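Local coordinates for protein VompD (PDB 4LGO) that is a trimeric autotransporter adhesin of the outer membrane, represented by its N-terminal domain 1, and probably mediates attachment of the bacterium to host surfaces, at the interface of chains A and B. Coordinates in Å, arbitrary orientation; residue numbers count along the deposited sequence, not the author numbering. Chains: chain A/B, VompD.

Contact 1: the interface of chains A and B. Residues chain A 22, 24, 27, 30; chain B 57-59, 63, 65.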
loop_
_atom_site.group_PDB
_atom_site.type_symbol
_atom_site.label_atom_id
_atom_site.label_comp_id
_atom_site.label_asym_id
_atom_site.label_seq_id
_atom_site.Cartn_x
_atom_site.Cartn_y
_atom_site.Cartn_z
ATOM N N LEU A 22 -32.469 1.268 5.354
ATOM C CA LEU A 22 -31.024 1.084 5.260
ATOM C C LEU A 22 -30.306 2.215 5.997
ATOM O O LEU A 22 -30.467 3.400 5.666
ATOM C CB LEU A 22 -30.600 1.005 3.802
ATOM C CG LEU A 22 -29.100 0.850 3.515
ATOM C CD1 LEU A 22 -28.543 -0.451 4.083
ATOM C CD2 LEU A 22 -28.923 0.876 1.999
ATOM N N VAL A 24 -26.667 3.696 7.072
ATOM C CA VAL A 24 -25.252 3.648 6.731
ATOM C C VAL A 24 -24.451 4.451 7.772
ATOM O O VAL A 24 -24.598 5.689 7.835
ATOM C CB VAL A 24 -25.014 4.240 5.342
ATOM C CG1 VAL A 24 -23.534 4.195 4.987
ATOM C CG2 VAL A 24 -25.833 3.487 4.301
ATOM N N GLU A 27 -26.171 7.232 9.719
ATOM C CA GLU A 27 -26.936 8.216 8.995
ATOM C C GLU A 27 -28.440 7.964 9.182
ATOM O O GLU A 27 -28.870 6.822 9.499
ATOM C CB GLU A 27 -26.595 8.137 7.504
ATOM C CG GLU A 27 -27.255 9.176 6.605
ATOM C CD GLU A 27 -26.999 10.577 7.052
ATOM O OE1 GLU A 27 -26.046 11.236 6.522
ATOM O OE2 GLU A 27 -27.745 11.062 7.953
ATOM N N ILE A 30 -32.521 5.325 5.116
ATOM C CA ILE A 30 -33.050 5.355 3.767
ATOM C C ILE A 30 -34.203 4.364 3.702
ATOM O O ILE A 30 -34.008 3.160 3.859
ATOM C CB ILE A 30 -31.978 4.972 2.731
ATOM C CG1 ILE A 30 -30.811 5.980 2.748
ATOM C CG2 ILE A 30 -32.599 4.864 1.351
ATOM C CD1 ILE A 30 -29.508 5.422 2.189
ATOM N N ILE B 57 -17.870 4.438 3.832
ATOM C CA ILE B 57 -19.205 4.263 3.279
ATOM C C ILE B 57 -19.977 5.508 3.640
ATOM O O ILE B 57 -20.055 5.882 4.813
ATOM C CB ILE B 57 -19.955 3.023 3.809
ATOM C CG1 ILE B 57 -18.987 1.824 3.959
ATOM C CG2 ILE B 57 -21.108 2.690 2.860
ATOM C CD1 ILE B 57 -19.591 0.587 4.620
ATOM N N THR B 58 -20.465 6.175 2.619
ATOM C CA THR B 58 -21.208 7.403 2.768
ATOM C C THR B 58 -22.488 7.289 1.915
ATOM O O THR B 58 -22.766 6.241 1.317
ATOM C CB THR B 58 -20.355 8.615 2.335
ATOM O OG1 THR B 58 -19.976 8.485 0.949
ATOM C CG2 THR B 58 -19.056 8.730 3.168
ATOM N N THR B 59 -23.273 8.355 1.893
ATOM C CA THR B 59 -24.478 8.388 1.062
ATOM C C THR B 59 -24.502 9.663 0.232
ATOM O O THR B 59 -23.878 10.677 0.560
ATOM C CB THR B 59 -25.777 8.278 1.890
ATOM O OG1 THR B 59 -25.941 9.446 2.729
ATOM C CG2 THR B 59 -25.764 7.019 2.733
ATOM N N ASN B 63 -29.734 9.326 -2.204
ATOM C CA ASN B 63 -29.700 8.167 -1.340
ATOM C C ASN B 63 -28.779 7.029 -1.836
ATOM O O ASN B 63 -28.907 5.888 -1.354
ATOM C CB ASN B 63 -31.107 7.604 -1.043
ATOM C CG ASN B 63 -32.086 8.634 -0.521
ATOM O OD1 ASN B 63 -33.189 8.775 -1.088
ATOM N ND2 ASN B 63 -31.744 9.324 0.536
ATOM N N VAL B 65 -25.617 4.650 -2.044
ATOM C CA VAL B 65 -24.688 4.194 -1.034
ATOM C C VAL B 65 -23.331 4.149 -1.717
ATOM O O VAL B 65 -23.127 3.417 -2.681
ATOM C CB VAL B 65 -25.059 2.806 -0.471
ATOM C CG1 VAL B 65 -24.128 2.451 0.684
ATOM C CG2 VAL B 65 -26.504 2.763 -0.026
HETATM O O HOH W 1 -24.295 10.192 4.801
#
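A:Val24, at the end of strand 20-24, packs its two methyls against B:Ile57, B:Thr59 and B:Val65, joining two subunits of this trimeric autotransporter adhesin head near the N-terminal end of the model. Starting at its root, CB of A:Val24 lies 3.9 Å from the methyl CG2 of B:Thr59, and the two side chains slide past each other in opposite directions. The branch CG1, trans to the backbone N (chi1 180°), reaches the B:Ile57 CG2 methyl at 3.6 Å; here the side chains cross at about a right angle. The other branch, CG2, also touches the B:Thr59 methyl and comes within 4.1 Å of CG1 of B:Val65. The second branch of B:Val65, CG2, meets A:Leu22 CD2 tip to tip at 3.7 Å. On strand 30-32, A:Ile30 runs antiparallel to the side chain of B:Asn63: its CG2 lies 3.9 Å from CB of B:Asn63, while CD1 ends 3.6 Å from the backbone O of that residue. A polar rim borders the methyls. B:Thr59 turns OG1 away from its CG2 contact, to 2.7 Å from the oxygen of water 1, and the carboxylate OE1 of A:Glu27 lies 2.7 Å from the same water oxygen, linking the chains.

Contact 2: the interface of chains A and B. Residues chain A 80, 83-85, 90-91; chain B 85, 90.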
loop_
_atom_site.group_PDB
_atom_site.type_symbol
_atom_site.label_atom_id
_atom_site.label_comp_id
_atom_site.label_asym_id
_atom_site.label_seq_id
_atom_site.Cartn_x
_atom_site.Cartn_y
_atom_site.Cartn_z
ATOM N N ALA A 80 1.471 0.169 8.041
ATOM C CA ALA A 80 1.597 -1.253 8.377
ATOM C C ALA A 80 2.626 -1.369 9.465
ATOM O O ALA A 80 3.831 -1.517 9.190
ATOM C CB ALA A 80 1.997 -2.046 7.136
ATOM N N ALA A 83 6.055 0.578 9.320
ATOM C CA ALA A 83 6.253 0.888 7.892
ATOM C C ALA A 83 5.134 1.777 7.345
ATOM O O ALA A 83 3.947 1.486 7.495
ATOM C CB ALA A 83 6.333 -0.377 7.077
ATOM N N ASN A 84 5.525 2.882 6.723
ATOM C CA ASN A 84 4.576 3.877 6.214
ATOM C C ASN A 84 4.826 4.243 4.768
ATOM O O ASN A 84 5.957 4.552 4.369
ATOM C CB ASN A 84 4.684 5.170 7.042
ATOM C CG ASN A 84 4.103 5.008 8.400
ATOM O OD1 ASN A 84 2.923 5.296 8.605
ATOM N ND2 ASN A 84 4.887 4.476 9.334
ATOM N N VAL A 85 3.771 4.198 3.977
ATOM C CA VAL A 85 3.787 4.736 2.618
ATOM C C VAL A 85 3.005 6.047 2.612
ATOM O O VAL A 85 1.908 6.131 3.162
ATOM C CB VAL A 85 3.152 3.755 1.619
ATOM C CG1 VAL A 85 3.163 4.355 0.227
ATOM C CG2 VAL A 85 3.880 2.424 1.589
ATOM N N PHE A 90 8.645 6.270 1.394
ATOM C CA PHE A 90 8.656 5.046 2.168
ATOM C C PHE A 90 9.474 5.242 3.439
ATOM O O PHE A 90 10.676 5.515 3.369
ATOM C CB PHE A 90 9.254 3.929 1.288
ATOM C CG PHE A 90 8.579 3.824 -0.055
ATOM C CD1 PHE A 90 7.339 3.179 -0.185
ATOM C CD2 PHE A 90 9.122 4.440 -1.172
ATOM C CE1 PHE A 90 6.712 3.153 -1.405
ATOM C CE2 PHE A 90 8.498 4.403 -2.404
ATOM C CZ PHE A 90 7.284 3.753 -2.519
ATOM N N VAL A 91 8.828 5.084 4.589
ATOM C CA VAL A 91 9.443 5.434 5.889
ATOM C C VAL A 91 9.280 4.280 6.870
ATOM O O VAL A 91 8.173 3.727 7.045
ATOM C CB VAL A 91 8.768 6.694 6.479
ATOM C CG1 VAL A 91 9.266 7.001 7.867
ATOM C CG2 VAL A 91 8.946 7.882 5.526
ATOM N N VAL B 85 5.016 -4.776 1.808
ATOM C CA VAL B 85 5.072 -3.768 2.860
ATOM C C VAL B 85 4.481 -4.432 4.090
ATOM O O VAL B 85 3.350 -4.946 4.033
ATOM C CB VAL B 85 4.208 -2.550 2.508
ATOM C CG1 VAL B 85 4.266 -1.479 3.613
ATOM C CG2 VAL B 85 4.623 -1.961 1.168
ATOM N N PHE B 90 10.027 -2.817 4.043
ATOM C CA PHE B 90 9.790 -2.814 2.605
ATOM C C PHE B 90 10.679 -3.877 2.016
ATOM O O PHE B 90 11.882 -3.719 2.004
ATOM C CB PHE B 90 10.083 -1.419 1.995
ATOM C CG PHE B 90 9.229 -0.340 2.598
ATOM C CD1 PHE B 90 7.953 -0.126 2.137
ATOM C CD2 PHE B 90 9.645 0.353 3.738
ATOM C CE1 PHE B 90 7.141 0.816 2.731
ATOM C CE2 PHE B 90 8.828 1.310 4.320
ATOM C CZ PHE B 90 7.577 1.510 3.843
#
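The neighbouring strands 83-86 and 89-92 of chain A form a seat for the B:Phe90 ring in the beta-rich middle of the adhesin head, a segment whose sequence suggests a GIN-type domain. B:Phe90 has the largest hidden surface of the residues in this patch, 56 Å². One face is covered by CB of A:Phe90, which stands over the ring centre, 4.0 Å from the centroid. The ring of A:Phe90 continues from that CB in an edge-to-face relation, its plane turned 73° from that of B:Phe90; its CD1 comes to 3.8 Å from B:Phe90 CE1. A:Ala83 CB lies under the opposite face, displaced toward CZ of B:Phe90 and 3.9 Å from it. B:Val85 CG1 touches the same A:Ala83 CB beside the ring, more loosely, at 4.2 Å. Other groups bound the rim. A:Val85 CG2 lies in the ring plane, 3.8 Å from B:Phe90 CE1; chi1 179° puts CG1 anti to the backbone N and leaves CG2 to meet the ring. The backbone carbonyl of A:Asn84 meets the CZ edge, its C in the plane and its O slightly off it, 3.5 Å from B:Phe90 CZ. The rim is completed in plane by the backbone O of A:Val91, 3.7 Å from B:Phe90 CE2.

Contact 3: the interface of chains A and B. Residues chain A 114-118, 121; chain B 109, 125.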
loop_
_atom_site.group_PDB
_atom_site.type_symbol
_atom_site.label_atom_id
_atom_site.label_comp_id
_atom_site.label_asym_id
_atom_site.label_seq_id
_atom_site.Cartn_x
_atom_site.Cartn_y
_atom_site.Cartn_z
ATOM N N ALA A 114 26.632 -4.119 -4.848
ATOM C CA ALA A 114 27.539 -4.554 -5.895
ATOM C C ALA A 114 28.495 -3.413 -6.261
ATOM O O ALA A 114 28.180 -2.238 -6.056
ATOM C CB ALA A 114 26.764 -5.027 -7.128
ATOM N N ASN A 115 29.664 -3.768 -6.793
ATOM C CA ASN A 115 30.653 -2.776 -7.181
ATOM C C ASN A 115 30.056 -1.695 -8.054
ATOM O O ASN A 115 29.414 -2.008 -9.062
ATOM C CB ASN A 115 31.807 -3.404 -7.944
ATOM C CG ASN A 115 32.784 -4.158 -7.052
ATOM O OD1 ASN A 115 32.502 -4.504 -5.904
ATOM N ND2 ASN A 115 33.956 -4.442 -7.611
ATOM N N GLY A 116 30.265 -0.436 -7.668
ATOM C CA GLY A 116 29.862 0.697 -8.501
ATOM C C GLY A 116 30.716 0.774 -9.749
ATOM O O GLY A 116 31.913 0.419 -9.704
ATOM N N ILE A 117 30.115 1.180 -10.872
ATOM C CA ILE A 117 30.791 1.286 -12.162
ATOM C C ILE A 117 30.731 2.702 -12.737
ATOM O O ILE A 117 31.756 3.268 -13.094
ATOM C CB ILE A 117 30.159 0.324 -13.197
ATOM C CG1 ILE A 117 30.342 -1.122 -12.765
ATOM C CG2 ILE A 117 30.748 0.505 -14.611
ATOM C CD1 ILE A 117 29.522 -2.065 -13.613
ATOM N N ARG A 118 29.521 3.245 -12.861
ATOM C CA ARG A 118 29.316 4.605 -13.375
ATOM C C ARG A 118 29.700 5.628 -12.300
ATOM O O ARG A 118 29.750 5.310 -11.088
ATOM C CB ARG A 118 27.855 4.833 -13.773
ATOM C CG ARG A 118 27.326 3.986 -14.933
ATOM C CD ARG A 118 25.802 3.949 -14.908
ATOM N NE ARG A 118 25.344 3.231 -13.708
ATOM C CZ ARG A 118 24.540 2.172 -13.678
ATOM N NH1 ARG A 118 24.013 1.658 -14.783
ATOM N NH2 ARG A 118 24.243 1.634 -12.504
ATOM N N ASP A 121 27.467 5.839 -9.264
ATOM C CA ASP A 121 27.179 4.619 -8.499
ATOM C C ASP A 121 27.840 4.655 -7.118
ATOM O O ASP A 121 28.944 5.189 -6.957
ATOM C CB ASP A 121 27.678 3.352 -9.227
ATOM C CG ASP A 121 26.915 3.019 -10.500
ATOM O OD1 ASP A 121 25.825 3.560 -10.766
ATOM O OD2 ASP A 121 27.432 2.170 -11.276
ATOM N N LYS B 109 23.872 -2.877 -7.948
ATOM C CA LYS B 109 24.468 -1.556 -7.794
ATOM C C LYS B 109 23.466 -0.585 -7.197
ATOM O O LYS B 109 22.251 -0.787 -7.306
ATOM C CB LYS B 109 24.977 -1.025 -9.130
ATOM C CG LYS B 109 26.078 -1.883 -9.721
ATOM C CD LYS B 109 26.752 -1.245 -10.924
ATOM C CE LYS B 109 25.804 -1.135 -12.108
ATOM N NZ LYS B 109 25.295 -2.454 -12.571
ATOM N N VAL B 125 31.484 6.612 -7.061
ATOM C CA VAL B 125 32.660 6.292 -7.887
ATOM C C VAL B 125 33.462 7.545 -8.241
ATOM O O VAL B 125 34.717 7.519 -8.160
ATOM C CB VAL B 125 32.246 5.519 -9.158
ATOM C CG1 VAL B 125 33.384 5.411 -10.157
ATOM C CG2 VAL B 125 31.765 4.129 -8.781
#
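The carboxylate OD2 of A:Asp121 accepts two backbone N-H groups and also touches the aliphatic chain of B:Lys109, within the neck that leads from the trimeric adhesin head into the coiled-coil stalk. A:Ile117 N, at 2.9 Å, uses the anti lone pair of OD2. A:Arg118 N, at 2.8 Å, instead approaches OD2 from above the carboxylate, 64° out of its plane. The other oxygen, OD1, receives both NE and NH2 of A:Arg118, each at 3.0 Å, and lies in the guanidinium plane, so the salt bridge fixes the rotation of that group. With both oxygens engaged, the carboxylate ties the turn together and would partly offset the charge of A:Arg118; for B:Lys109 NZ, which has like charge nearby, it may act only at longer range.

B:Lys109, with 105 Å² hidden by chain A, threads over this turn. Its extended chi2 (-170°) carries CD to 3.5 Å from A:Asp121 OD2 and 3.3 Å from the backbone O of A:Asn115. The methyl CD1 of A:Ile117 packs against B:Lys109 CD at 3.9 Å. Bends at chi3 and chi4 then turn CE and NZ past A:Arg118; the two side chains cross at about a right angle, NH2 being nearest CE. B:Val125 N, at the start of helix 125-133, donates to the backbone O of A:Asp121 at 2.9 Å, nearly along the C=O axis. B:Val125 CG2 packs against the backbone O of A:Arg118 and, farther off, CA of A:Gly116.

Contacts 1 and 2 have C-alpha centres about 33 Å apart, contacts 2 and 3 about 27 Å, and contacts 1 and 3 about 57 Å. The last value nearly equals the sum of the first two, so the three lie roughly in line along an elongated assembly. They share no residue: contact 1 uses strands 20-24, 30-32, 55-59 and 65-69 with loop residues A:Glu27 and B:Asn63, contact 2 strands from 77-80 to 89-92, and contact 3 segment 114-121 of chain A with loop position 109 and helix 125-133 of chain B. Adjoining subunits of the trimer are thus tied at successive levels from head to neck.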